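Local atomic coordinates of DNA-3-methyladenine glycosidase II, putative (Deinococcus radiodurans, PDB entry 2YG9), a protein that belongs to the HhH-GPD superfamily of base excision DNA repair proteins and has an all-helical fold that includes a helix-hairpin-helix motif. Residues 60-65 / 93-98; 67-72 / 113-118; 143-148 / 158-163; 170-175 / 203-208. One frame throughout, in Å; residues are numbered along the deposited sequence.

Interaction 1 of 4, residues 60-65 / 93-98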
loop_
_atom_site.group_PDB
_atom_site.type_symbol
_atom_site.label_atom_id
_atom_site.label_comp_id
_atom_site.label_asym_id
_atom_site.label_seq_id
_atom_site.Cartn_x
_atom_site.Cartn_y
_atom_site.Cartn_z
ATOM N N ASP A 60 9.344 -1.042 10.385
ATOM C CA ASP A 60 8.278 -0.800 11.371
ATOM C C ASP A 60 6.889 -0.869 10.713
ATOM O O ASP A 60 6.217 0.147 10.511
ATOM C CB ASP A 60 8.461 0.571 12.010
ATOM C CG ASP A 60 7.422 0.865 13.118
ATOM O OD1 ASP A 60 6.783 -0.099 13.634
ATOM O OD2 ASP A 60 7.280 2.081 13.451
ATOM N N PRO A 61 6.466 -2.074 10.359
ATOM C CA PRO A 61 5.152 -2.270 9.745
ATOM C C PRO A 61 3.974 -1.647 10.529
ATOM O O PRO A 61 3.085 -0.988 9.931
ATOM C CB PRO A 61 5.047 -3.792 9.692
ATOM C CG PRO A 61 6.422 -4.232 9.586
ATOM C CD PRO A 61 7.207 -3.348 10.452
ATOM N N PHE A 62 3.952 -1.891 11.842
ATOM C CA PHE A 62 2.902 -1.343 12.685
ATOM C C PHE A 62 2.769 0.182 12.542
ATOM O O PHE A 62 1.709 0.693 12.227
ATOM C CB PHE A 62 3.057 -1.748 14.155
ATOM C CG PHE A 62 1.998 -1.164 15.015
ATOM C CD1 PHE A 62 0.736 -1.703 15.001
ATOM C CD2 PHE A 62 2.228 -0.000 15.742
ATOM C CE1 PHE A 62 -0.287 -1.141 15.766
ATOM C CE2 PHE A 62 1.228 0.569 16.523
ATOM C CZ PHE A 62 -0.048 0.006 16.510
ATOM N N GLY A 63 3.857 0.896 12.773
ATOM C CA GLY A 63 3.910 2.325 12.608
ATOM C C GLY A 63 3.509 2.773 11.210
ATOM O O GLY A 63 2.783 3.746 11.076
ATOM N N ARG A 64 3.973 2.079 10.164
ATOM C CA ARG A 64 3.550 2.438 8.810
ATOM C C ARG A 64 2.072 2.211 8.575
ATOM O O ARG A 64 1.460 2.989 7.839
ATOM C CB ARG A 64 4.340 1.727 7.736
ATOM C CG ARG A 64 5.791 2.269 7.532
ATOM C CD ARG A 64 5.827 3.654 6.905
ATOM N NE ARG A 64 5.271 3.644 5.547
ATOM C CZ ARG A 64 5.903 3.181 4.460
ATOM N NH1 ARG A 64 7.131 2.718 4.523
ATOM N NH2 ARG A 64 5.290 3.200 3.291
ATOM N N LEU A 65 1.526 1.166 9.194
ATOM C CA LEU A 65 0.086 0.911 9.163
ATOM C C LEU A 65 -0.651 2.092 9.774
ATOM O O LEU A 65 -1.587 2.621 9.166
ATOM C CB LEU A 65 -0.313 -0.409 9.836
ATOM C CG LEU A 65 -1.834 -0.694 9.698
ATOM C CD1 LEU A 65 -2.307 -0.707 8.235
ATOM C CD2 LEU A 65 -2.158 -1.964 10.415
ATOM N N VAL A 93 4.505 5.586 18.637
ATOM C CA VAL A 93 3.642 4.756 17.788
ATOM C C VAL A 93 4.101 3.309 17.905
ATOM O O VAL A 93 4.765 2.738 17.039
ATOM C CB VAL A 93 3.559 5.266 16.340
ATOM C CG1 VAL A 93 2.550 4.416 15.533
ATOM C CG2 VAL A 93 3.176 6.751 16.340
ATOM N N VAL A 94 3.704 2.739 19.038
ATOM C CA VAL A 94 4.054 1.402 19.439
ATOM C C VAL A 94 2.768 0.829 20.039
ATOM O O VAL A 94 2.073 1.547 20.777
ATOM C CB VAL A 94 5.205 1.457 20.490
ATOM C CG1 VAL A 94 5.514 0.090 20.966
ATOM C CG2 VAL A 94 6.486 2.138 19.880
ATOM N N PRO A 95 2.425 -0.429 19.725
ATOM C CA PRO A 95 1.132 -0.997 20.151
ATOM C C PRO A 95 0.774 -0.868 21.645
ATOM O O PRO A 95 -0.318 -0.407 21.984
ATOM C CB PRO A 95 1.247 -2.461 19.729
ATOM C CG PRO A 95 2.162 -2.432 18.549
ATOM C CD PRO A 95 3.172 -1.375 18.873
ATOM N N ALA A 96 1.677 -1.238 22.529
ATOM C CA ALA A 96 1.369 -1.211 23.954
ATOM C C ALA A 96 1.206 0.223 24.430
ATOM O O ALA A 96 0.383 0.508 25.274
ATOM C CB ALA A 96 2.466 -1.946 24.774
ATOM N N ALA A 97 2.001 1.133 23.893
ATOM C CA ALA A 97 1.917 2.524 24.271
ATOM C C ALA A 97 0.591 3.142 23.821
ATOM O O ALA A 97 -0.086 3.824 24.601
ATOM C CB ALA A 97 3.134 3.307 23.698
ATOM N N LEU A 98 0.179 2.870 22.588
ATOM C CA LEU A 98 -1.071 3.421 22.042
ATOM C C LEU A 98 -2.332 2.952 22.783
ATOM O O LEU A 98 -3.331 3.652 22.798
ATOM C CB LEU A 98 -1.207 3.090 20.552
ATOM C CG LEU A 98 -0.317 3.938 19.668
ATOM C CD1 LEU A 98 -0.340 3.469 18.215
ATOM C CD2 LEU A 98 -0.746 5.366 19.787
HETATM O O HOH W 1 5.780 0.299 16.173
HETATM O O HOH W 2 6.898 3.497 15.551
#

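Interaction 2 of 4, residues 67-72 / 113-118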
loop_
_atom_site.group_PDB
_atom_site.type_symbol
_atom_site.label_atom_id
_atom_site.label_comp_id
_atom_site.label_asym_id
_atom_site.label_seq_id
_atom_site.Cartn_x
_atom_site.Cartn_y
_atom_site.Cartn_z
ATOM N N ARG A 67 0.476 5.135 10.250
ATOM C CA ARG A 67 0.658 6.310 9.367
ATOM C C ARG A 67 -0.366 6.320 8.226
ATOM O O ARG A 67 -0.972 7.336 7.956
ATOM C CB ARG A 67 2.066 6.367 8.749
ATOM C CG ARG A 67 2.375 7.731 8.114
ATOM C CD ARG A 67 3.644 7.704 7.313
ATOM N NE ARG A 67 4.838 7.810 8.151
ATOM C CZ ARG A 67 5.397 8.960 8.553
ATOM N NH1 ARG A 67 4.867 10.152 8.254
ATOM N NH2 ARG A 67 6.500 8.920 9.300
ATOM N N SER A 68 -0.530 5.172 7.585
ATOM C CA SER A 68 -1.432 5.039 6.442
ATOM C C SER A 68 -2.873 5.400 6.857
ATOM O O SER A 68 -3.533 6.253 6.234
ATOM C CB SER A 68 -1.341 3.606 5.889
ATOM O OG SER A 68 -2.455 3.305 5.055
ATOM N N VAL A 69 -3.320 4.775 7.945
ATOM C CA VAL A 69 -4.661 4.957 8.461
ATOM C C VAL A 69 -4.908 6.425 8.824
ATOM O O VAL A 69 -5.887 7.039 8.391
ATOM C CB VAL A 69 -4.898 4.045 9.693
ATOM C CG1 VAL A 69 -6.190 4.391 10.413
ATOM C CG2 VAL A 69 -4.878 2.586 9.262
ATOM N N ALA A 70 -4.011 6.967 9.623
ATOM C CA ALA A 70 -4.096 8.353 10.072
ATOM C C ALA A 70 -4.130 9.358 8.943
ATOM O O ALA A 70 -4.858 10.334 9.030
ATOM C CB ALA A 70 -2.963 8.673 11.006
ATOM N N GLY A 71 -3.350 9.118 7.892
ATOM C CA GLY A 71 -3.279 10.016 6.765
ATOM C C GLY A 71 -4.418 9.983 5.754
ATOM O O GLY A 71 -4.465 10.850 4.915
ATOM N N GLN A 72 -5.311 8.986 5.825
ATOM C CA GLN A 72 -6.342 8.770 4.799
ATOM C C GLN A 72 -7.273 9.969 4.645
ATOM O O GLN A 72 -7.750 10.508 5.625
ATOM C CB GLN A 72 -7.144 7.474 5.070
ATOM C CG GLN A 72 -6.430 6.220 4.584
ATOM C CD GLN A 72 -7.100 4.890 5.000
ATOM O OE1 GLN A 72 -8.032 4.864 5.803
ATOM N NE2 GLN A 72 -6.621 3.784 4.427
ATOM N N TRP A 113 -13.257 9.413 14.638
ATOM C CA TRP A 113 -13.583 8.253 15.441
ATOM C C TRP A 113 -13.298 6.942 14.704
ATOM O O TRP A 113 -12.790 6.014 15.320
ATOM C CB TRP A 113 -15.043 8.284 15.888
ATOM C CG TRP A 113 -15.267 9.265 16.999
ATOM C CD1 TRP A 113 -15.968 10.419 16.924
ATOM C CD2 TRP A 113 -14.754 9.185 18.334
ATOM N NE1 TRP A 113 -15.948 11.072 18.134
ATOM C CE2 TRP A 113 -15.231 10.329 19.028
ATOM C CE3 TRP A 113 -13.973 8.238 19.027
ATOM C CZ2 TRP A 113 -14.945 10.561 20.362
ATOM C CZ3 TRP A 113 -13.672 8.469 20.345
ATOM C CH2 TRP A 113 -14.155 9.619 21.012
ATOM N N ALA A 114 -13.622 6.879 13.413
ATOM C CA ALA A 114 -13.278 5.721 12.587
ATOM C C ALA A 114 -11.769 5.352 12.700
ATOM O O ALA A 114 -11.409 4.207 12.918
ATOM C CB ALA A 114 -13.659 5.990 11.119
ATOM N N LYS A 115 -10.895 6.339 12.530
ATOM C CA LYS A 115 -9.449 6.130 12.609
ATOM C C LYS A 115 -9.001 5.799 14.013
ATOM O O LYS A 115 -8.209 4.901 14.179
ATOM C CB LYS A 115 -8.671 7.344 12.077
ATOM C CG LYS A 115 -8.717 7.524 10.588
ATOM C CD LYS A 115 -8.235 8.912 10.220
ATOM C CE LYS A 115 -8.155 9.192 8.692
ATOM N NZ LYS A 115 -7.497 10.513 8.452
ATOM N N VAL A 116 -9.580 6.444 15.043
ATOM C CA VAL A 116 -9.333 6.035 16.449
ATOM C C VAL A 116 -9.555 4.547 16.669
ATOM O O VAL A 116 -8.729 3.845 17.245
ATOM C CB VAL A 116 -10.183 6.873 17.483
ATOM C CG1 VAL A 116 -10.068 6.300 18.915
ATOM C CG2 VAL A 116 -9.749 8.317 17.446
ATOM N N ARG A 117 -10.675 4.062 16.175
ATOM C CA ARG A 117 -11.099 2.687 16.342
ATOM C C ARG A 117 -10.175 1.727 15.620
ATOM O O ARG A 117 -9.795 0.668 16.155
ATOM C CB ARG A 117 -12.524 2.516 15.806
ATOM C CG ARG A 117 -13.006 1.076 15.715
ATOM C CD ARG A 117 -14.498 0.990 15.304
ATOM N NE ARG A 117 -15.380 1.552 16.334
ATOM C CZ ARG A 117 -15.678 0.981 17.503
ATOM N NH1 ARG A 117 -15.142 -0.196 17.839
ATOM N NH2 ARG A 117 -16.520 1.595 18.355
ATOM N N THR A 118 -9.854 2.079 14.396
ATOM C CA THR A 118 -8.901 1.299 13.579
ATOM C C THR A 118 -7.541 1.209 14.241
ATOM O O THR A 118 -6.996 0.133 14.423
ATOM C CB THR A 118 -8.749 1.953 12.180
ATOM O OG1 THR A 118 -10.010 1.913 11.507
ATOM C CG2 THR A 118 -7.686 1.247 11.362
#

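Interaction 3 of 4, residues 143-148 / 158-163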
loop_
_atom_site.group_PDB
_atom_site.type_symbol
_atom_site.label_atom_id
_atom_site.label_comp_id
_atom_site.label_asym_id
_atom_site.label_seq_id
_atom_site.Cartn_x
_atom_site.Cartn_y
_atom_site.Cartn_z
ATOM N N LEU A 143 -2.552 -14.131 3.340
ATOM C CA LEU A 143 -2.686 -14.328 4.778
ATOM C C LEU A 143 -2.515 -13.002 5.534
ATOM O O LEU A 143 -3.240 -12.744 6.495
ATOM C CB LEU A 143 -1.684 -15.348 5.312
ATOM C CG LEU A 143 -1.731 -16.818 4.854
ATOM C CD1 LEU A 143 -0.756 -17.631 5.709
ATOM C CD2 LEU A 143 -3.120 -17.521 4.880
ATOM N N VAL A 144 -1.550 -12.171 5.113
ATOM C CA VAL A 144 -1.413 -10.818 5.674
ATOM C C VAL A 144 -2.689 -10.001 5.403
ATOM O O VAL A 144 -3.254 -9.353 6.289
ATOM C CB VAL A 144 -0.154 -10.106 5.132
ATOM C CG1 VAL A 144 -0.007 -8.641 5.711
ATOM C CG2 VAL A 144 1.109 -10.976 5.413
ATOM N N ILE A 145 -3.139 -10.048 4.162
ATOM C CA ILE A 145 -4.363 -9.363 3.752
ATOM C C ILE A 145 -5.533 -9.757 4.632
ATOM O O ILE A 145 -6.203 -8.883 5.188
ATOM C CB ILE A 145 -4.672 -9.535 2.228
ATOM C CG1 ILE A 145 -3.591 -8.785 1.421
ATOM C CG2 ILE A 145 -6.100 -8.977 1.906
ATOM C CD1 ILE A 145 -3.462 -9.178 -0.075
ATOM N N ALA A 146 -5.774 -11.048 4.788
ATOM C CA ALA A 146 -6.949 -11.515 5.505
ATOM C C ALA A 146 -6.929 -11.017 6.958
ATOM O O ALA A 146 -7.967 -10.630 7.504
ATOM C CB ALA A 146 -7.028 -13.045 5.464
ATOM N N GLU A 147 -5.753 -11.004 7.587
ATOM C CA GLU A 147 -5.688 -10.543 8.969
ATOM C C GLU A 147 -5.897 -9.048 9.108
ATOM O O GLU A 147 -6.504 -8.593 10.081
ATOM C CB GLU A 147 -4.369 -10.954 9.633
ATOM C CG GLU A 147 -4.237 -12.444 9.883
ATOM C CD GLU A 147 -5.465 -13.091 10.536
ATOM O OE1 GLU A 147 -5.846 -12.697 11.687
ATOM O OE2 GLU A 147 -6.048 -14.005 9.880
ATOM N N LEU A 148 -5.339 -8.268 8.176
ATOM C CA LEU A 148 -5.567 -6.817 8.173
ATOM C C LEU A 148 -7.034 -6.451 7.926
ATOM O O LEU A 148 -7.600 -5.575 8.606
ATOM C CB LEU A 148 -4.672 -6.139 7.142
ATOM C CG LEU A 148 -3.185 -6.117 7.491
ATOM C CD1 LEU A 148 -2.441 -5.629 6.271
ATOM C CD2 LEU A 148 -2.909 -5.247 8.703
ATOM N N THR A 158 -6.830 -1.096 1.348
ATOM C CA THR A 158 -5.861 -0.601 2.313
ATOM C C THR A 158 -4.779 -1.657 2.635
ATOM O O THR A 158 -3.585 -1.347 2.714
ATOM C CB THR A 158 -6.578 -0.152 3.649
ATOM O OG1 THR A 158 -7.491 0.892 3.351
ATOM C CG2 THR A 158 -5.579 0.305 4.685
ATOM N N ALA A 159 -5.208 -2.896 2.862
ATOM C CA ALA A 159 -4.277 -4.014 3.122
ATOM C C ALA A 159 -3.291 -4.195 1.980
ATOM O O ALA A 159 -2.087 -4.315 2.193
ATOM C CB ALA A 159 -5.069 -5.316 3.394
ATOM N N GLU A 160 -3.798 -4.119 0.754
ATOM C CA GLU A 160 -3.001 -4.281 -0.467
ATOM C C GLU A 160 -2.051 -3.128 -0.720
ATOM O O GLU A 160 -0.929 -3.334 -1.160
ATOM C CB GLU A 160 -3.943 -4.436 -1.662
ATOM C CG GLU A 160 -4.663 -5.759 -1.693
ATOM C CD GLU A 160 -5.653 -5.923 -2.866
ATOM O OE1 GLU A 160 -6.282 -4.915 -3.283
ATOM O OE2 GLU A 160 -5.818 -7.081 -3.358
ATOM N N MET A 161 -2.497 -1.910 -0.428
ATOM C CA MET A 161 -1.646 -0.742 -0.531
ATOM C C MET A 161 -0.501 -0.843 0.497
ATOM O O MET A 161 0.620 -0.389 0.268
ATOM C CB MET A 161 -2.465 0.524 -0.253
ATOM C CG MET A 161 -3.426 0.980 -1.357
ATOM S SD MET A 161 -2.684 1.036 -2.988
ATOM C CE MET A 161 -3.157 -0.522 -3.676
ATOM N N PHE A 162 -0.827 -1.371 1.659
ATOM C CA PHE A 162 0.159 -1.589 2.731
ATOM C C PHE A 162 1.257 -2.614 2.339
ATOM O O PHE A 162 2.467 -2.408 2.524
ATOM C CB PHE A 162 -0.587 -1.991 4.012
ATOM C CG PHE A 162 0.312 -2.310 5.184
ATOM C CD1 PHE A 162 0.949 -1.302 5.877
ATOM C CD2 PHE A 162 0.540 -3.612 5.553
ATOM C CE1 PHE A 162 1.811 -1.609 6.948
ATOM C CE2 PHE A 162 1.367 -3.920 6.626
ATOM C CZ PHE A 162 1.968 -2.927 7.332
ATOM N N LEU A 163 0.831 -3.720 1.783
ATOM C CA LEU A 163 1.763 -4.686 1.213
ATOM C C LEU A 163 2.664 -4.062 0.159
ATOM O O LEU A 163 3.902 -4.259 0.197
ATOM C CB LEU A 163 0.988 -5.864 0.583
ATOM C CG LEU A 163 0.707 -7.098 1.442
ATOM C CD1 LEU A 163 -0.005 -6.747 2.708
ATOM C CD2 LEU A 163 -0.115 -8.073 0.603
#

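Interaction 4 of 4, residues 170-175 / 203-208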
loop_
_atom_site.group_PDB
_atom_site.type_symbol
_atom_site.label_atom_id
_atom_site.label_comp_id
_atom_site.label_asym_id
_atom_site.label_seq_id
_atom_site.Cartn_x
_atom_site.Cartn_y
_atom_site.Cartn_z
ATOM N N PRO A 170 6.430 -7.277 -4.178
ATOM C CA PRO A 170 6.530 -7.030 -5.628
ATOM C C PRO A 170 5.369 -7.445 -6.540
ATOM O O PRO A 170 5.378 -7.098 -7.735
ATOM C CB PRO A 170 7.744 -7.850 -5.997
ATOM C CG PRO A 170 7.591 -9.065 -5.150
ATOM C CD PRO A 170 7.144 -8.523 -3.814
ATOM N N ASP A 171 4.369 -8.163 -6.044
ATOM C CA ASP A 171 3.441 -8.790 -6.937
ATOM C C ASP A 171 1.966 -8.546 -6.561
ATOM O O ASP A 171 1.149 -9.479 -6.487
ATOM C CB ASP A 171 3.750 -10.293 -7.061
ATOM C CG ASP A 171 3.064 -10.905 -8.244
ATOM O OD1 ASP A 171 2.799 -10.185 -9.240
ATOM O OD2 ASP A 171 2.753 -12.095 -8.192
ATOM N N VAL A 172 1.646 -7.274 -6.343
ATOM C CA VAL A 172 0.332 -6.865 -5.879
ATOM C C VAL A 172 -0.393 -6.011 -6.919
ATOM O O VAL A 172 0.051 -4.914 -7.220
ATOM C CB VAL A 172 0.422 -6.016 -4.605
ATOM C CG1 VAL A 172 -1.039 -5.642 -4.114
ATOM C CG2 VAL A 172 1.236 -6.743 -3.467
ATOM N N PHE A 173 -1.495 -6.514 -7.454
ATOM C CA PHE A 173 -2.406 -5.706 -8.231
ATOM C C PHE A 173 -3.698 -5.634 -7.449
ATOM O O PHE A 173 -4.361 -6.640 -7.281
ATOM C CB PHE A 173 -2.675 -6.289 -9.616
ATOM C CG PHE A 173 -3.609 -5.440 -10.453
ATOM C CD1 PHE A 173 -3.136 -4.339 -11.146
ATOM C CD2 PHE A 173 -4.958 -5.703 -10.495
ATOM C CE1 PHE A 173 -4.001 -3.519 -11.866
ATOM C CE2 PHE A 173 -5.805 -4.933 -11.249
ATOM C CZ PHE A 173 -5.326 -3.821 -11.911
ATOM N N SER A 174 -4.046 -4.431 -7.020
ATOM C CA SER A 174 -5.270 -4.123 -6.335
ATOM C C SER A 174 -6.439 -3.895 -7.307
ATOM O O SER A 174 -6.589 -2.837 -7.890
ATOM C CB SER A 174 -5.023 -2.917 -5.422
ATOM O OG SER A 174 -6.090 -2.720 -4.514
ATOM N N SER A 175 -7.302 -4.913 -7.435
ATOM C CA SER A 175 -8.397 -4.902 -8.378
ATOM C C SER A 175 -9.527 -3.974 -7.919
ATOM O O SER A 175 -10.380 -3.624 -8.715
ATOM C CB SER A 175 -8.925 -6.288 -8.548
ATOM O OG SER A 175 -9.608 -6.639 -7.341
ATOM N N TYR A 203 5.619 -9.142 -11.117
ATOM C CA TYR A 203 5.956 -7.720 -10.942
ATOM C C TYR A 203 4.698 -6.851 -11.059
ATOM O O TYR A 203 4.713 -5.795 -11.634
ATOM C CB TYR A 203 7.016 -7.279 -11.966
ATOM C CG TYR A 203 8.258 -8.164 -11.980
ATOM C CD1 TYR A 203 9.124 -8.200 -10.893
ATOM C CD2 TYR A 203 8.544 -8.987 -13.087
ATOM C CE1 TYR A 203 10.248 -9.037 -10.892
ATOM C CE2 TYR A 203 9.661 -9.805 -13.093
ATOM C CZ TYR A 203 10.507 -9.819 -12.001
ATOM O OH TYR A 203 11.644 -10.601 -12.031
ATOM N N ARG A 204 3.602 -7.325 -10.482
ATOM C CA ARG A 204 2.338 -6.562 -10.530
ATOM C C ARG A 204 2.396 -5.273 -9.735
ATOM O O ARG A 204 1.685 -4.323 -10.061
ATOM C CB ARG A 204 1.185 -7.460 -10.116
ATOM C CG ARG A 204 0.671 -8.230 -11.303
ATOM C CD ARG A 204 -0.366 -9.236 -10.934
ATOM N NE ARG A 204 0.152 -10.346 -10.120
ATOM C CZ ARG A 204 -0.590 -11.387 -9.779
ATOM N NH1 ARG A 204 -1.848 -11.446 -10.179
ATOM N NH2 ARG A 204 -0.081 -12.374 -9.054
ATOM N N SER A 205 3.254 -5.220 -8.699
ATOM C CA SER A 205 3.401 -3.993 -7.898
ATOM C C SER A 205 4.010 -2.873 -8.729
ATOM O O SER A 205 3.477 -1.791 -8.758
ATOM C CB SER A 205 4.264 -4.201 -6.628
ATOM O OG SER A 205 3.620 -5.075 -5.725
ATOM N N LEU A 206 5.120 -3.126 -9.411
ATOM C CA LEU A 206 5.723 -2.081 -10.234
ATOM C C LEU A 206 4.843 -1.717 -11.427
ATOM O O LEU A 206 4.771 -0.535 -11.779
ATOM C CB LEU A 206 7.168 -2.450 -10.678
ATOM C CG LEU A 206 7.998 -1.382 -11.396
ATOM C CD1 LEU A 206 8.277 -0.164 -10.480
ATOM C CD2 LEU A 206 9.316 -1.990 -11.963
ATOM N N ALA A 207 4.183 -2.705 -12.028
ATOM C CA ALA A 207 3.211 -2.431 -13.106
ATOM C C ALA A 207 2.154 -1.474 -12.558
ATOM O O ALA A 207 1.861 -0.503 -13.173
ATOM C CB ALA A 207 2.545 -3.684 -13.571
ATOM N N SER A 208 1.589 -1.792 -11.388
ATOM C CA SER A 208 0.621 -0.917 -10.717
ATOM C C SER A 208 1.182 0.520 -10.553
ATOM O O SER A 208 0.523 1.500 -10.890
ATOM C CB SER A 208 0.242 -1.510 -9.364
ATOM O OG SER A 208 -0.571 -2.653 -9.496
HETATM O O HOH W 3 7.041 -5.295 -8.912
HETATM O O HOH W 4 -1.654 -2.619 -6.969
#

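Interaction 1 of 4, residues 60-65 / 93-98
Val93 meets the start of helix 61-71 with its carbonyl oxygen and one methyl. The oxygen lies in the plane of the Phe62 ring, at its CD2 edge, and two waters join it to the Asp60 carboxylate, one standing 2.8 Å from Asp60 OD1 and the other 2.6 Å from Asp60 OD2. That carboxylate also N-caps the helix, OD1 taking a weak bond from Gly63 N. Val93 CG1, anti to its own backbone N (chi1 -176°), packs 3.8 Å from Gly63 CA. Val94 contributes backbone, its C lying 3.8 Å from Phe62 CE2, and holds the N-cap position of helix 95-98. The contact thus joins the N-terminal ends of helices 61-71 and 95-98 within the all-helical HhH-GPD fold. Pro95 follows and reaches tip to tip with Phe62: its CG stands 3.6 Å from the centroid of the Phe62 ring, 5° off the ring normal, a CH-pi contact over the face. Phe133 adds an edge-to-face contact to the same ring. One turn on, Leu98 slides past Phe62 in the opposite direction, with Leu98 CD1 near the ring plane and 3.7 Å from Phe62 CE2.

Interaction 2 of 4, residues 67-72 / 113-118
Lys115 NZ donates to two backbone carbonyls around the last turn of helix 61-71, lying 2.7 Å from Ala70 O and 2.8 Å from Gln72 O. The two bonds differ in geometry. Gln72 O is met in its carbonyl plane, on a lone pair, whereas at Ala70 O the ammonium nitrogen sits above the plane, 51° out of it. The lysine chain is extended beyond CG and runs past the neighbouring carbonyl on its way, with Lys115 CE 3.1 Å from Val69 O; Gln72 CB lies against the same methylene at 4.1 Å. Further from the charge the contact becomes apolar. Val69 and Thr118 cross obliquely, Val69 CG1 touching Thr118 CG2 at 3.6 Å, while the Thr118 hydroxyl is engaged by Pro152 O. The two segments, helix 67-71 and helix 113-118, run nearly antiparallel, 167° between their directions and 9.7 Å apart at the axes, as two neighbouring helices of the all-helical HhH-GPD fold. One ammonium group thus ties the carbonyls of Ala70 and Gln72 to helix 113-127, and a positive group bound where a helix finishes would be expected to complement the partial negative charge that gathers there.

Interaction 3 of 4, residues 143-148 / 158-163
Leu148 CD1 comes obliquely to the Phe162 ring, 3.7 Å from Phe162 CD2, and the two side chains cross at about a right angle. Helices 141-149 and 156-166, with the short turn between them, form the helix-hairpin-helix motif that gives the superfamily its name, a motif found in many DNA-binding proteins. The Phe162 ring also packs on Pro61 and Leu65 of helix 61-71. The other flat group, the Glu160 carboxylate, looks elsewhere for its partners, with OE2 in a salt bridge to Arg156 NE and OE1 hydrogen-bonded to Ser174 OG; what Glu160 offers the opposite helix is CG, 4.0 Å from Ile145 CD1. The segment axes pass 9.2 Å apart at a signed angle of 135°. Ala159 lies at the closest backbone approach, its CA 5.4 Å from Ile145 CA. The Ala159 CB rests against both CB and CD1 of Leu148, and Ile145 CG2 lies 4.1 Å from that same Ala159 CB. No hydrogen bond crosses between the two segments; the contacts there are apolar. Towards the other end of the contact Leu163 forks between two partners. Its first torsion, -92°, is displaced from the usual staggered value; the branch beyond CG then divides, with Leu163 CD1 3.6 Å from Val144 CG1 and Leu163 CD2 3.6 Å from Ile145 CD1.

Interaction 4 of 4, residues 170-175 / 203-208
A salt bridge and several hydrogen bonds involving backbone amides dock Asp171 and its neighbours, in the loop between helices 156-166 and 178-187, onto the beginning of helix 204-219. Arg204 grips the Asp171 carboxylate side-on, NE lying 2.8 Å from Asp171 OD1 and NH2 3.0 Å from Asp171 OD2. Both bonds are almost straight and in the guanidinium plane, yet they meet the carboxylate from above, its plane being turned 46° from the guanidinium. Asp171 OD1 keeps its anti lone pair for Arg204 N, at 3.2 Å, and so holds both backbone and side chain of one residue. Next to it Ser205 N donates to Pro170 O over 3.0 Å, and a water joins that oxygen to Leu206 N. Ser205 OG accepts from Val172 N at 3.0 Å and has a further hydrogen bond with Arg169 O. Phe173 CB touches the arginine chain, 4.0 Å from Arg204 CD. Ser208 OG turns back to Arg204 O, reaching it from the face opposite to Ser208 N. First-turn amides lack carbonyl partners within their helix; here, just after the N-cap residue Tyr203, a carboxylate and a carbonyl meet them, as is common where a loop docks on a helix N terminus.

How the interactions relate
From the N terminus, helix 61-71 comes first and serves two contacts: interaction 1 closes a loop back from 93-98 to its beginning, interaction 2 one from 113-118 to its end. The two cross along the chain, interleaving their segments. Interaction 3 then closes a short local hairpin, and interaction 4 a longer loop; both follow in series, with no nesting. Interaction 3 is the hub. Phe162 CE1 lies 3.3 Å from Pro61 O of interaction 1, Thr158 OG1 faces Gln72 NE2 of interaction 2, and Met161 CE packs on Ser174 CB of interaction 4. The hairpin thereby connects the helices of interactions 1 and 2 with helix 204-219, on the opposite side of the chain's centre.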